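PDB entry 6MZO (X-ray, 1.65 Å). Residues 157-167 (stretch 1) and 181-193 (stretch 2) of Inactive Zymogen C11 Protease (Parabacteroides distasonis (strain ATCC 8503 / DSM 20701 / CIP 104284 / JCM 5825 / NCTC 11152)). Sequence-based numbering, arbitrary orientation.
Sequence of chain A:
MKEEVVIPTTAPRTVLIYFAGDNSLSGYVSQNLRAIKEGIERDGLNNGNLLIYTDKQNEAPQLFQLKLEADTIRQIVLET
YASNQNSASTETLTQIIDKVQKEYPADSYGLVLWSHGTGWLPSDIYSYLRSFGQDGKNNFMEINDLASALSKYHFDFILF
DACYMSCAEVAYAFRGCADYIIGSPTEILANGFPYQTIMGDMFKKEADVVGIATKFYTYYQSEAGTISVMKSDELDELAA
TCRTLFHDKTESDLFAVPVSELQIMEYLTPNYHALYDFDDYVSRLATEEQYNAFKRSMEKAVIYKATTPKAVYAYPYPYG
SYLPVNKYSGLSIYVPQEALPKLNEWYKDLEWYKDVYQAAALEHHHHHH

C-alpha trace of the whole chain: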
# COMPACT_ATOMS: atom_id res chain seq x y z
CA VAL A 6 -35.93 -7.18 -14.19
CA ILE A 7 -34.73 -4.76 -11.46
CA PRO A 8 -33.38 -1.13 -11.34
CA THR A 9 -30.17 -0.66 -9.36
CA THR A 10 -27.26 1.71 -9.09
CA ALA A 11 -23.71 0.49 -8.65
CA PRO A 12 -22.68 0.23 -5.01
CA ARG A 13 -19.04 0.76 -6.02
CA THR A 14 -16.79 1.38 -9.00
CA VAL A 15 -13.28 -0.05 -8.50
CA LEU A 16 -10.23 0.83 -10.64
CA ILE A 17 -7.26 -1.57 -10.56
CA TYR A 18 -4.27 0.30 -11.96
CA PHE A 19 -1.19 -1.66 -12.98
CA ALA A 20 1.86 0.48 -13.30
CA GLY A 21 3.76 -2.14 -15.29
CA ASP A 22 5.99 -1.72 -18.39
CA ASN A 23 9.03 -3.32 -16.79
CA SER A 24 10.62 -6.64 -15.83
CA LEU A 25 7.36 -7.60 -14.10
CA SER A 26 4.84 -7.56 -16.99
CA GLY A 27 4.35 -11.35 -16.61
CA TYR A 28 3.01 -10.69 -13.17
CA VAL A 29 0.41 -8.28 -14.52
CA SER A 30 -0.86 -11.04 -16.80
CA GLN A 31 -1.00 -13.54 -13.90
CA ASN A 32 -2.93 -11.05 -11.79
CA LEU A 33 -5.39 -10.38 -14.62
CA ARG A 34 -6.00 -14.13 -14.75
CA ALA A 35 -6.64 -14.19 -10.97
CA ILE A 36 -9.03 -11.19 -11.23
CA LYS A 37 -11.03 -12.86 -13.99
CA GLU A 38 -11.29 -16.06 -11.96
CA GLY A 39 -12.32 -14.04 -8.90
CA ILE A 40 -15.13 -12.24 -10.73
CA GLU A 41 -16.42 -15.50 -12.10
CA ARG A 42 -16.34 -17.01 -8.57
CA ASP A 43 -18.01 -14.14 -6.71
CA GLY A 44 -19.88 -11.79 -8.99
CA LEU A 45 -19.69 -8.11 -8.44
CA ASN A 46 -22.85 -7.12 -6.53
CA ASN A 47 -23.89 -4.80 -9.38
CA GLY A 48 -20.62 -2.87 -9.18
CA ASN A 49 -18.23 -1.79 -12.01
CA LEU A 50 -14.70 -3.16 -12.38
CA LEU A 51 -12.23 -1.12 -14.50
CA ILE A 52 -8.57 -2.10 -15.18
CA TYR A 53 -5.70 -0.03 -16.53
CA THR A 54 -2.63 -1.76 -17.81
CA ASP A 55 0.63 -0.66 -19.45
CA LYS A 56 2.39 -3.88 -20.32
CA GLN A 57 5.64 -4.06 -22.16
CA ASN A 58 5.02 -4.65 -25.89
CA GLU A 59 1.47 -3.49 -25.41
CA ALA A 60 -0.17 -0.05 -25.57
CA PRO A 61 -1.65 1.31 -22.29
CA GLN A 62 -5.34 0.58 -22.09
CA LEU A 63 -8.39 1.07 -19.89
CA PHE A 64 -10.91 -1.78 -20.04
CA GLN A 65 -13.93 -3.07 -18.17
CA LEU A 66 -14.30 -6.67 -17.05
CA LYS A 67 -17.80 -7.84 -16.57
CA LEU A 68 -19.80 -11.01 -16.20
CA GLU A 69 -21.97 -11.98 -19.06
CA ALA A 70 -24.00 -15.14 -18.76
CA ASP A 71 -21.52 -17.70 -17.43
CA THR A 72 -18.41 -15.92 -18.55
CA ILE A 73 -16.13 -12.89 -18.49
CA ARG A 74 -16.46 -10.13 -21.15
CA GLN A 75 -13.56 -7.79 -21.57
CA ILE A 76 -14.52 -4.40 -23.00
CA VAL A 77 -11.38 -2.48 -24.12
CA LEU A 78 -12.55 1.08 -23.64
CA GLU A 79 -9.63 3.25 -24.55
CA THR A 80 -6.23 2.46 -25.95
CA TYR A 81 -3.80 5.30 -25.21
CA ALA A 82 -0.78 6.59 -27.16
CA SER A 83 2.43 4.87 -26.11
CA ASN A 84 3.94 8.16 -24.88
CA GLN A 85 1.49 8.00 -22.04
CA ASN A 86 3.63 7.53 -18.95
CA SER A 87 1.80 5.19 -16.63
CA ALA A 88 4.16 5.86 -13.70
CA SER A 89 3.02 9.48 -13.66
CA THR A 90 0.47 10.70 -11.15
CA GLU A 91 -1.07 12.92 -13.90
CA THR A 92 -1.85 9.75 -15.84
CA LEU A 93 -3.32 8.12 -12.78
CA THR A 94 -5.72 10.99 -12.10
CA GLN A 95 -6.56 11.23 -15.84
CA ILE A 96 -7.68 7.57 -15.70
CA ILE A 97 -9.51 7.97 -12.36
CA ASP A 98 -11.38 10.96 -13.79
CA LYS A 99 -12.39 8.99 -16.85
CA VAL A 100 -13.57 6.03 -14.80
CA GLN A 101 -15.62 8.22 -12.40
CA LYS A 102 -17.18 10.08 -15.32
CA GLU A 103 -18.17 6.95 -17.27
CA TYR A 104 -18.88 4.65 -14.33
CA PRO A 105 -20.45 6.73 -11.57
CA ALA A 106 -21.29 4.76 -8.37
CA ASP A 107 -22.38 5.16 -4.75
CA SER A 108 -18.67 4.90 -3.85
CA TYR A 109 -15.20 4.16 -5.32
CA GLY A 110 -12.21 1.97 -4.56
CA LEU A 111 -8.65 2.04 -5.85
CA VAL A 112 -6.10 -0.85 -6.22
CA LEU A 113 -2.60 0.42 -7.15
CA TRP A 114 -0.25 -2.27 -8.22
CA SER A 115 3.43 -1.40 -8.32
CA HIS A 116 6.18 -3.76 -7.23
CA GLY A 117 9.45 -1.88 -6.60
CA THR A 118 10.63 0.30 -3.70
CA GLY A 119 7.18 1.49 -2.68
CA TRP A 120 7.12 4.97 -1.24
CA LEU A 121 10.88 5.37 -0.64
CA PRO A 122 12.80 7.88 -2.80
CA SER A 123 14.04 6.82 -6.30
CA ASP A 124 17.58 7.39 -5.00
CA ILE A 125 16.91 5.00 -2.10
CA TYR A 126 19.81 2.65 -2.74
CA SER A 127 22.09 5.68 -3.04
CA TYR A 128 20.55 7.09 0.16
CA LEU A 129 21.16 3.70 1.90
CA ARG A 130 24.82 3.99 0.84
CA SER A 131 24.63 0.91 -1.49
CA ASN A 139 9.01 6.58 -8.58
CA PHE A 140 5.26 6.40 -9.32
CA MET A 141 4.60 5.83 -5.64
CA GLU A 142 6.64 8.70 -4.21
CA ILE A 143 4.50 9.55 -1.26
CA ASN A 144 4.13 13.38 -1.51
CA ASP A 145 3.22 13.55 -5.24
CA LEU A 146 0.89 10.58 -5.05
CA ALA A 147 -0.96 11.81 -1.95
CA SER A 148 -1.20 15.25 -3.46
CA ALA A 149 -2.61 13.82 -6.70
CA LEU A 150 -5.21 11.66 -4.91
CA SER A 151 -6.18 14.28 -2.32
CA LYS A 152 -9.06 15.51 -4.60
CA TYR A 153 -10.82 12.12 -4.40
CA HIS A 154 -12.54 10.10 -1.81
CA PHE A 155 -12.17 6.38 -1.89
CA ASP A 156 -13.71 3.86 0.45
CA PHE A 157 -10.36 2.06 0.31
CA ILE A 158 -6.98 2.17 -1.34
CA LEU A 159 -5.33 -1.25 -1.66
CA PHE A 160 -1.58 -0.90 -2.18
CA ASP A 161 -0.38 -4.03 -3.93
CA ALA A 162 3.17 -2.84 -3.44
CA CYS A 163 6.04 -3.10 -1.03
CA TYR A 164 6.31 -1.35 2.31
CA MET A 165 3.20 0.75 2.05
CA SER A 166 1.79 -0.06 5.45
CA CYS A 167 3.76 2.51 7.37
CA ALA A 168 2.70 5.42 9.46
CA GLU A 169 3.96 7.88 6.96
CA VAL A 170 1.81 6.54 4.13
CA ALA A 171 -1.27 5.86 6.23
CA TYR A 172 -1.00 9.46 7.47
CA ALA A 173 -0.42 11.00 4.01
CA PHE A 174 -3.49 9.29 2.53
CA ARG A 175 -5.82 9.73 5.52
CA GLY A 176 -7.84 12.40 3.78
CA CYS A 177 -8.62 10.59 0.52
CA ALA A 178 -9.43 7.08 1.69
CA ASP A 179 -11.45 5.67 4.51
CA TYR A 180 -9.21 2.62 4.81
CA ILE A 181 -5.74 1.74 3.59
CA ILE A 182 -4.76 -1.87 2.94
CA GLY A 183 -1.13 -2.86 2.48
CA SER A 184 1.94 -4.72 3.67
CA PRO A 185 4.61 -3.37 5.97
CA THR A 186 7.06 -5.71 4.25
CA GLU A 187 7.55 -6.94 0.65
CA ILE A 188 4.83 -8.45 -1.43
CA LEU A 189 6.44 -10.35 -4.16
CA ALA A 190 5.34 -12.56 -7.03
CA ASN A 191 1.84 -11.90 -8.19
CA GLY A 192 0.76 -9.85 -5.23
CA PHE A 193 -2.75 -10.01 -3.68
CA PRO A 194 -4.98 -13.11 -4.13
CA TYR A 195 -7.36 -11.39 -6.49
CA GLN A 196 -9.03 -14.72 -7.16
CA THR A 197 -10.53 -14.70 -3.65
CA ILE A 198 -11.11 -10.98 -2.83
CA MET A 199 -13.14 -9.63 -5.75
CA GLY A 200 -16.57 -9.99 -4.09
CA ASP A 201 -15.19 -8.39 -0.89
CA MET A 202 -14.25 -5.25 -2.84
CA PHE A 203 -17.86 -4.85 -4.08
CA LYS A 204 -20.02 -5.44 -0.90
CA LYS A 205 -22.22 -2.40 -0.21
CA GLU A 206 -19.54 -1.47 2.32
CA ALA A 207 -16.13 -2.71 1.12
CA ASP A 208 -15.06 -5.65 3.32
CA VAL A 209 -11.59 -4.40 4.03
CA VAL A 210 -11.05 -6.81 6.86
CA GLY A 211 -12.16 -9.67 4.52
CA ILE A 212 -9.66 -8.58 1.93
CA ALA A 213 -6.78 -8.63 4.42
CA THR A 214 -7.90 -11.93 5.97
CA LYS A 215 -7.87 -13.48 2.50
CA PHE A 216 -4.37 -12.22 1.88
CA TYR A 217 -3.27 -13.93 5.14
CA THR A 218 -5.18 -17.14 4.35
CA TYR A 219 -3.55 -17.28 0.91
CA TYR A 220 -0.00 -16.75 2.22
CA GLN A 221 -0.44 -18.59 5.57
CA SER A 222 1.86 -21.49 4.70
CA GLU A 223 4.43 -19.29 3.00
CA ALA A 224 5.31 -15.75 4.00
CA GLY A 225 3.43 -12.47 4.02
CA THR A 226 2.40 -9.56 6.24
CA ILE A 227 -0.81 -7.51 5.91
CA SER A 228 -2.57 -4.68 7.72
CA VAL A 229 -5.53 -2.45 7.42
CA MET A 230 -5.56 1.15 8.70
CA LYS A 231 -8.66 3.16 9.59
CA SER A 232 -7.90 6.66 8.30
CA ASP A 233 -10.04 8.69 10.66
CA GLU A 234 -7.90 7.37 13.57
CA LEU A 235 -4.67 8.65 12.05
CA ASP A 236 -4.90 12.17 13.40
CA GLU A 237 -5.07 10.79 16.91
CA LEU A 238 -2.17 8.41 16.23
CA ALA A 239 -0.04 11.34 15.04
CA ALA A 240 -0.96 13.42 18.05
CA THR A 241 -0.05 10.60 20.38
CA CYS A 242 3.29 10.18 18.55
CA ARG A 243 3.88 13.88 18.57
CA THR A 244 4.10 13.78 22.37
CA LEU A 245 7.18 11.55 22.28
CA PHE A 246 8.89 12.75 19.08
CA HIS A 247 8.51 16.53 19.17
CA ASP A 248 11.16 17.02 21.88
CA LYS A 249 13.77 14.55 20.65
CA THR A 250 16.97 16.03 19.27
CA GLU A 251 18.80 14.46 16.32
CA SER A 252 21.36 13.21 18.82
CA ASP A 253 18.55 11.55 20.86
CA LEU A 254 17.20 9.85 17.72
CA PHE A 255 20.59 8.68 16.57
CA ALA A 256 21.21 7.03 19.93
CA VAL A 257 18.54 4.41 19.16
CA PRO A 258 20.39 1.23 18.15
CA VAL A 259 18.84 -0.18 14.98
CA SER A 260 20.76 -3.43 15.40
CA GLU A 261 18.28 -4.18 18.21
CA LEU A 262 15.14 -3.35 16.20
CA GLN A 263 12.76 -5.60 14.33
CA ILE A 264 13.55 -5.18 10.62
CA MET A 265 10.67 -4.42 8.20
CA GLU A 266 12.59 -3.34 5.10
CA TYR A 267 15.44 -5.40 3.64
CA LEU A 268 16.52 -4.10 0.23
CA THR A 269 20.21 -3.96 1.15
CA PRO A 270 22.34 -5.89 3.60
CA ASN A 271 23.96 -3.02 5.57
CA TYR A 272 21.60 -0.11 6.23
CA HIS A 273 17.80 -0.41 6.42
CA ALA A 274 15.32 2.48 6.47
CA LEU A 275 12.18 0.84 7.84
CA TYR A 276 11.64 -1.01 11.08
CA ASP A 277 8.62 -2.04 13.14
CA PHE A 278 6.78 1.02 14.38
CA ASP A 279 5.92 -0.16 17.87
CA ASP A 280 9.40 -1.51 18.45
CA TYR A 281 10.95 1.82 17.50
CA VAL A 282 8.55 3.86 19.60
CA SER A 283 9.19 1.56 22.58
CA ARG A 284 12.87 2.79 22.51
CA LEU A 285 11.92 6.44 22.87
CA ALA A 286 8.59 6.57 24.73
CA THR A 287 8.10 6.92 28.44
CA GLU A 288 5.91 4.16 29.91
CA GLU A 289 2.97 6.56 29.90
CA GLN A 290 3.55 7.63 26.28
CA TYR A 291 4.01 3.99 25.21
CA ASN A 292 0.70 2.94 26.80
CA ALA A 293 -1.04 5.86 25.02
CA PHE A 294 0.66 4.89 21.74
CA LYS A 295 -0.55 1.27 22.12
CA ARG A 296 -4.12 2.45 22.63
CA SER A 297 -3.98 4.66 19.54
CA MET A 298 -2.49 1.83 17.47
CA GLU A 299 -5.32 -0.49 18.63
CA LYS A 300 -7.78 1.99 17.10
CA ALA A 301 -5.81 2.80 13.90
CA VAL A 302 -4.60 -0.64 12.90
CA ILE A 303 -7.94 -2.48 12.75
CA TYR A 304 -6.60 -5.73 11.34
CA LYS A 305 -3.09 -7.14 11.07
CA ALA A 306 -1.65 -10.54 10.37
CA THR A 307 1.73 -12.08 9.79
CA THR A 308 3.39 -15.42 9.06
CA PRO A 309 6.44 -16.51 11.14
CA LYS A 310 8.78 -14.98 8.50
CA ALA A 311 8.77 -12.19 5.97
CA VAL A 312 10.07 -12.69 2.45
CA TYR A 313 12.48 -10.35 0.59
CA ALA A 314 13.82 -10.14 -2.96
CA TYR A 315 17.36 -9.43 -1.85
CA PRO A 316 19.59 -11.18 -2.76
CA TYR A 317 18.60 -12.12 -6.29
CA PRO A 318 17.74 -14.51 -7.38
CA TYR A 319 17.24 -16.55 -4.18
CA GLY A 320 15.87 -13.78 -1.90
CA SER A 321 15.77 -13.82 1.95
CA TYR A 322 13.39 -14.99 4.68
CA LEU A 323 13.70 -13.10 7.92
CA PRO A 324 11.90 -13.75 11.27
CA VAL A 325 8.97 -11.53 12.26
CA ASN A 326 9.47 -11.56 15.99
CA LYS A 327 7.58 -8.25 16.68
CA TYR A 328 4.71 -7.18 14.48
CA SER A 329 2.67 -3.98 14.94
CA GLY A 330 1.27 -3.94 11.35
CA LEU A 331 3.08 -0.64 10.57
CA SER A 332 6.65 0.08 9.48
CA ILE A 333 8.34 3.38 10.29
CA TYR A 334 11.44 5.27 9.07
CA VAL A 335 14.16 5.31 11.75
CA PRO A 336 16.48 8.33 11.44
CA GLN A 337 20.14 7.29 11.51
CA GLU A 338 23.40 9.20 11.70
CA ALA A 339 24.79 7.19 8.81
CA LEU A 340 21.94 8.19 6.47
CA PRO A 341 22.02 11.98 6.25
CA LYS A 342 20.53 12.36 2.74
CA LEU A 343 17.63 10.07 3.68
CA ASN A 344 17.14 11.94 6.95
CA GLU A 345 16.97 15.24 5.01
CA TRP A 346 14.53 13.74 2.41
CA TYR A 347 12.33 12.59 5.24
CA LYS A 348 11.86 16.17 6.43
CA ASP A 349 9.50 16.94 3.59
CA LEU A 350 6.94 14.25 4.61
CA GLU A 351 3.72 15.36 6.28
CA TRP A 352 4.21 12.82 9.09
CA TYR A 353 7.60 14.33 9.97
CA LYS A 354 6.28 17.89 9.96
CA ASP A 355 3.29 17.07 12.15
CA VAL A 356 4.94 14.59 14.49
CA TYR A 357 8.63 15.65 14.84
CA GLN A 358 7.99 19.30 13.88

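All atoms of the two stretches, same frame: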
# COMPACT_ATOMS: atom_id res chain seq x y z
N PHE A 157 -11.65 2.65 -0.05
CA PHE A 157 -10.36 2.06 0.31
C PHE A 157 -9.33 2.31 -0.77
O PHE A 157 -9.68 2.52 -1.96
CB PHE A 157 -10.48 0.52 0.53
CG PHE A 157 -10.85 -0.26 -0.74
CD1 PHE A 157 -9.90 -0.73 -1.62
CD2 PHE A 157 -12.20 -0.54 -1.08
CE1 PHE A 157 -10.22 -1.42 -2.78
CE2 PHE A 157 -12.51 -1.25 -2.28
CZ PHE A 157 -11.54 -1.69 -3.12
N ILE A 158 -8.04 2.32 -0.34
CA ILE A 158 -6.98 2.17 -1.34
C ILE A 158 -6.23 0.93 -0.93
O ILE A 158 -5.84 0.80 0.26
CB ILE A 158 -5.98 3.37 -1.40
CG1 ILE A 158 -6.70 4.66 -1.83
CG2 ILE A 158 -4.82 3.01 -2.35
CD1 ILE A 158 -5.84 5.99 -1.58
N LEU A 159 -6.10 -0.00 -1.88
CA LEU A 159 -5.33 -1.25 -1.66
C LEU A 159 -4.00 -1.07 -2.37
O LEU A 159 -3.96 -0.92 -3.59
CB LEU A 159 -6.12 -2.42 -2.23
CG LEU A 159 -5.59 -3.85 -2.00
CD1 LEU A 159 -6.63 -4.87 -2.55
CD2 LEU A 159 -4.31 -4.14 -2.70
N PHE A 160 -2.92 -1.02 -1.57
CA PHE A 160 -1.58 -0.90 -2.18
C PHE A 160 -1.00 -2.28 -2.40
O PHE A 160 -0.56 -2.94 -1.44
CB PHE A 160 -0.66 -0.09 -1.25
CG PHE A 160 -0.97 1.38 -1.20
CD1 PHE A 160 -0.70 2.20 -2.29
CD2 PHE A 160 -1.49 1.94 -0.03
CE1 PHE A 160 -0.96 3.54 -2.24
CE2 PHE A 160 -1.74 3.35 0.02
CZ PHE A 160 -1.46 4.11 -1.09
N ASP A 161 -1.01 -2.76 -3.63
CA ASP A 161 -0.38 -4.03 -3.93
C ASP A 161 1.04 -3.69 -4.33
O ASP A 161 1.38 -3.56 -5.51
CB ASP A 161 -1.21 -4.79 -5.03
CG ASP A 161 -0.73 -6.24 -5.18
OD1 ASP A 161 0.43 -6.57 -4.80
OD2 ASP A 161 -1.43 -7.03 -5.79
N ALA A 162 1.88 -3.52 -3.29
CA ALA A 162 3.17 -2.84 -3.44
C ALA A 162 3.96 -3.15 -2.17
O ALA A 162 3.39 -3.62 -1.20
CB ALA A 162 2.99 -1.31 -3.61
N CYS A 163 5.26 -2.93 -2.25
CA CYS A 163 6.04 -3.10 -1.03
C CYS A 163 6.02 -1.91 -0.11
O CYS A 163 6.10 -0.74 -0.51
CB CYS A 163 7.51 -3.42 -1.38
SG CYS A 163 7.68 -4.86 -2.47
N TYR A 164 6.03 -2.26 1.19
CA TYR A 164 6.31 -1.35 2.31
C TYR A 164 5.30 -0.24 2.51
O TYR A 164 5.60 0.75 3.17
CB TYR A 164 7.71 -0.75 2.15
CG TYR A 164 8.80 -1.77 2.05
CD1 TYR A 164 8.98 -2.75 3.06
CD2 TYR A 164 9.63 -1.81 0.96
CE1 TYR A 164 10.00 -3.64 2.96
CE2 TYR A 164 10.70 -2.72 0.85
CZ TYR A 164 10.87 -3.66 1.85
OH TYR A 164 11.89 -4.57 1.78
N MET A 165 4.08 -0.40 1.99
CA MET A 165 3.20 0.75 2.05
C MET A 165 2.48 0.88 3.32
O MET A 165 1.92 1.93 3.63
CB MET A 165 2.16 0.73 0.86
CG MET A 165 2.86 0.86 -0.49
SD MET A 165 3.83 2.37 -0.76
CE MET A 165 2.46 3.54 -1.09
N SER A 166 2.38 -0.20 4.11
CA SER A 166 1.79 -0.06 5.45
C SER A 166 2.82 0.50 6.39
O SER A 166 3.52 -0.26 7.10
CB SER A 166 1.33 -1.44 6.03
OG SER A 166 0.15 -1.84 5.33
N CYS A 167 2.93 1.81 6.42
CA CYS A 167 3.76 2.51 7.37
C CYS A 167 3.04 3.75 7.79
O CYS A 167 2.10 4.16 7.12
CB CYS A 167 5.09 2.90 6.78
SG CYS A 167 4.92 3.98 5.31
N ILE A 181 -6.91 2.03 4.38
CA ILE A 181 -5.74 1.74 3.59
C ILE A 181 -5.36 0.29 3.87
O ILE A 181 -5.26 -0.09 4.97
CB ILE A 181 -4.54 2.62 4.00
CG1 ILE A 181 -4.85 4.09 3.82
CG2 ILE A 181 -3.34 2.28 3.18
CD1 ILE A 181 -5.10 4.47 2.42
N ILE A 182 -5.13 -0.48 2.83
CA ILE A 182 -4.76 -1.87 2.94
C ILE A 182 -3.38 -2.05 2.34
O ILE A 182 -3.18 -1.63 1.26
CB ILE A 182 -5.75 -2.77 2.16
CG1 ILE A 182 -7.17 -2.52 2.63
CG2 ILE A 182 -5.44 -4.23 2.37
CD1 ILE A 182 -8.21 -3.17 1.77
N GLY A 183 -2.47 -2.71 3.05
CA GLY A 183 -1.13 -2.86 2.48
C GLY A 183 -0.28 -3.78 3.32
O GLY A 183 -0.78 -4.37 4.29
N SER A 184 0.96 -3.91 2.90
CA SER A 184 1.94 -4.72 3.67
C SER A 184 3.00 -3.84 4.21
O SER A 184 3.52 -2.96 3.50
CB SER A 184 2.57 -5.80 2.78
OG SER A 184 3.61 -6.53 3.48
N PRO A 185 3.40 -4.06 5.47
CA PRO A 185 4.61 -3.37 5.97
C PRO A 185 5.88 -3.93 5.43
O PRO A 185 6.91 -3.31 5.66
CB PRO A 185 4.55 -3.53 7.48
CG PRO A 185 3.66 -4.79 7.69
CD PRO A 185 2.66 -4.81 6.53
N THR A 186 5.83 -5.08 4.78
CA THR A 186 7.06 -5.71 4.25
C THR A 186 6.94 -5.85 2.75
O THR A 186 6.17 -5.05 2.17
CB THR A 186 7.42 -7.07 4.94
OG1 THR A 186 6.41 -8.07 4.69
CG2 THR A 186 7.54 -6.77 6.41
N GLU A 187 7.65 -6.78 2.11
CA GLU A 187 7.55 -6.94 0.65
C GLU A 187 6.38 -7.84 0.32
O GLU A 187 6.00 -8.72 1.09
CB GLU A 187 8.86 -7.47 0.06
CG GLU A 187 9.93 -6.45 0.19
CD GLU A 187 11.21 -6.78 -0.59
OE1 GLU A 187 11.22 -7.70 -1.43
OE2 GLU A 187 12.19 -6.08 -0.34
N ILE A 188 5.74 -7.54 -0.83
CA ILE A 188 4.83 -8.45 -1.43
C ILE A 188 5.49 -8.78 -2.73
O ILE A 188 5.81 -7.88 -3.52
CB ILE A 188 3.52 -7.84 -1.75
CG1 ILE A 188 2.91 -7.25 -0.50
CG2 ILE A 188 2.62 -8.88 -2.38
CD1 ILE A 188 1.55 -6.50 -0.76
N LEU A 189 5.73 -10.04 -2.94
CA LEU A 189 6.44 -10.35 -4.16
C LEU A 189 5.48 -11.07 -5.10
O LEU A 189 4.23 -10.94 -5.00
CB LEU A 189 7.73 -11.15 -3.86
CG LEU A 189 8.80 -10.47 -2.97
CD1 LEU A 189 10.03 -11.37 -2.78
CD2 LEU A 189 9.23 -9.09 -3.47
N ALA A 190 6.08 -11.80 -6.04
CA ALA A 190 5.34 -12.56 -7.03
C ALA A 190 4.13 -11.80 -7.55
O ALA A 190 4.18 -10.60 -7.84
CB ALA A 190 4.92 -13.90 -6.45
N ASN A 191 3.02 -12.50 -7.63
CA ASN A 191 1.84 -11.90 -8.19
C ASN A 191 1.41 -10.71 -7.34
O ASN A 191 1.13 -9.63 -7.87
CB ASN A 191 0.72 -12.93 -8.30
CG ASN A 191 0.78 -13.96 -7.20
OD1 ASN A 191 1.80 -14.08 -6.51
ND2 ASN A 191 -0.29 -14.72 -7.04
N GLY A 192 1.42 -10.87 -6.02
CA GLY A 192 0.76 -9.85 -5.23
C GLY A 192 -0.49 -10.41 -4.51
O GLY A 192 -0.43 -11.54 -3.99
N PHE A 193 -1.56 -9.60 -4.42
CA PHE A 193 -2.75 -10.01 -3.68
C PHE A 193 -3.48 -11.19 -4.36
O PHE A 193 -3.34 -11.43 -5.58
CB PHE A 193 -3.74 -8.85 -3.50
CG PHE A 193 -3.46 -8.00 -2.32
CD1 PHE A 193 -2.29 -7.30 -2.24
CD2 PHE A 193 -4.42 -7.92 -1.29
CE1 PHE A 193 -2.05 -6.45 -1.09
CE2 PHE A 193 -4.19 -7.13 -0.16
CZ PHE A 193 -3.02 -6.37 -0.08
O HOH W 1 1.45 -2.60 0.48

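Backbone hydrogen bonds set the register. The strands run parallel, so Ile 182 reaches both ways: its N donates to Ile 158 O (3.0 Å) and its O accepts from Phe 160 N (2.9 Å). Beyond the strands, Tyr 164 N donates to Thr 186 O (3.0 Å) and Ser 166 N to Ser 184 O (3.0 Å). Where the chains part, a water takes over, donating to Phe 160 O and Ala 162 O and accepting from Ser 184 N, each at 2.8 Å.

Asp 161 OD2 accepts from Phe 193 N (2.9 Å), a carboxylate serving a loop amide. Gly 192 suits this turn: a CB would lie 2.5 Å from Asp 161 OD2, and its backbone angles call for glycine. Cys 163 SG, a soft acceptor, receives a weak bond from Ile 188 N (3.7 Å); another weak bond joins Tyr 164 OH to Glu 187 OE2 (2.6 Å).

Buried apolar side chains, needing no polar partner, pack on both faces of the sheet. Leu 159 and Ile 182 share one, where Phe 193 offers its flat ring to Leu 159 CD2, 3.6 Å from the centroid, a CH-pi contact. On the other, Ile 181 CG2 meets the Phe 160 ring edge at CE2 (3.7 Å), and Ile 181 CD1 approaches Ile 158 CB (4.1 Å).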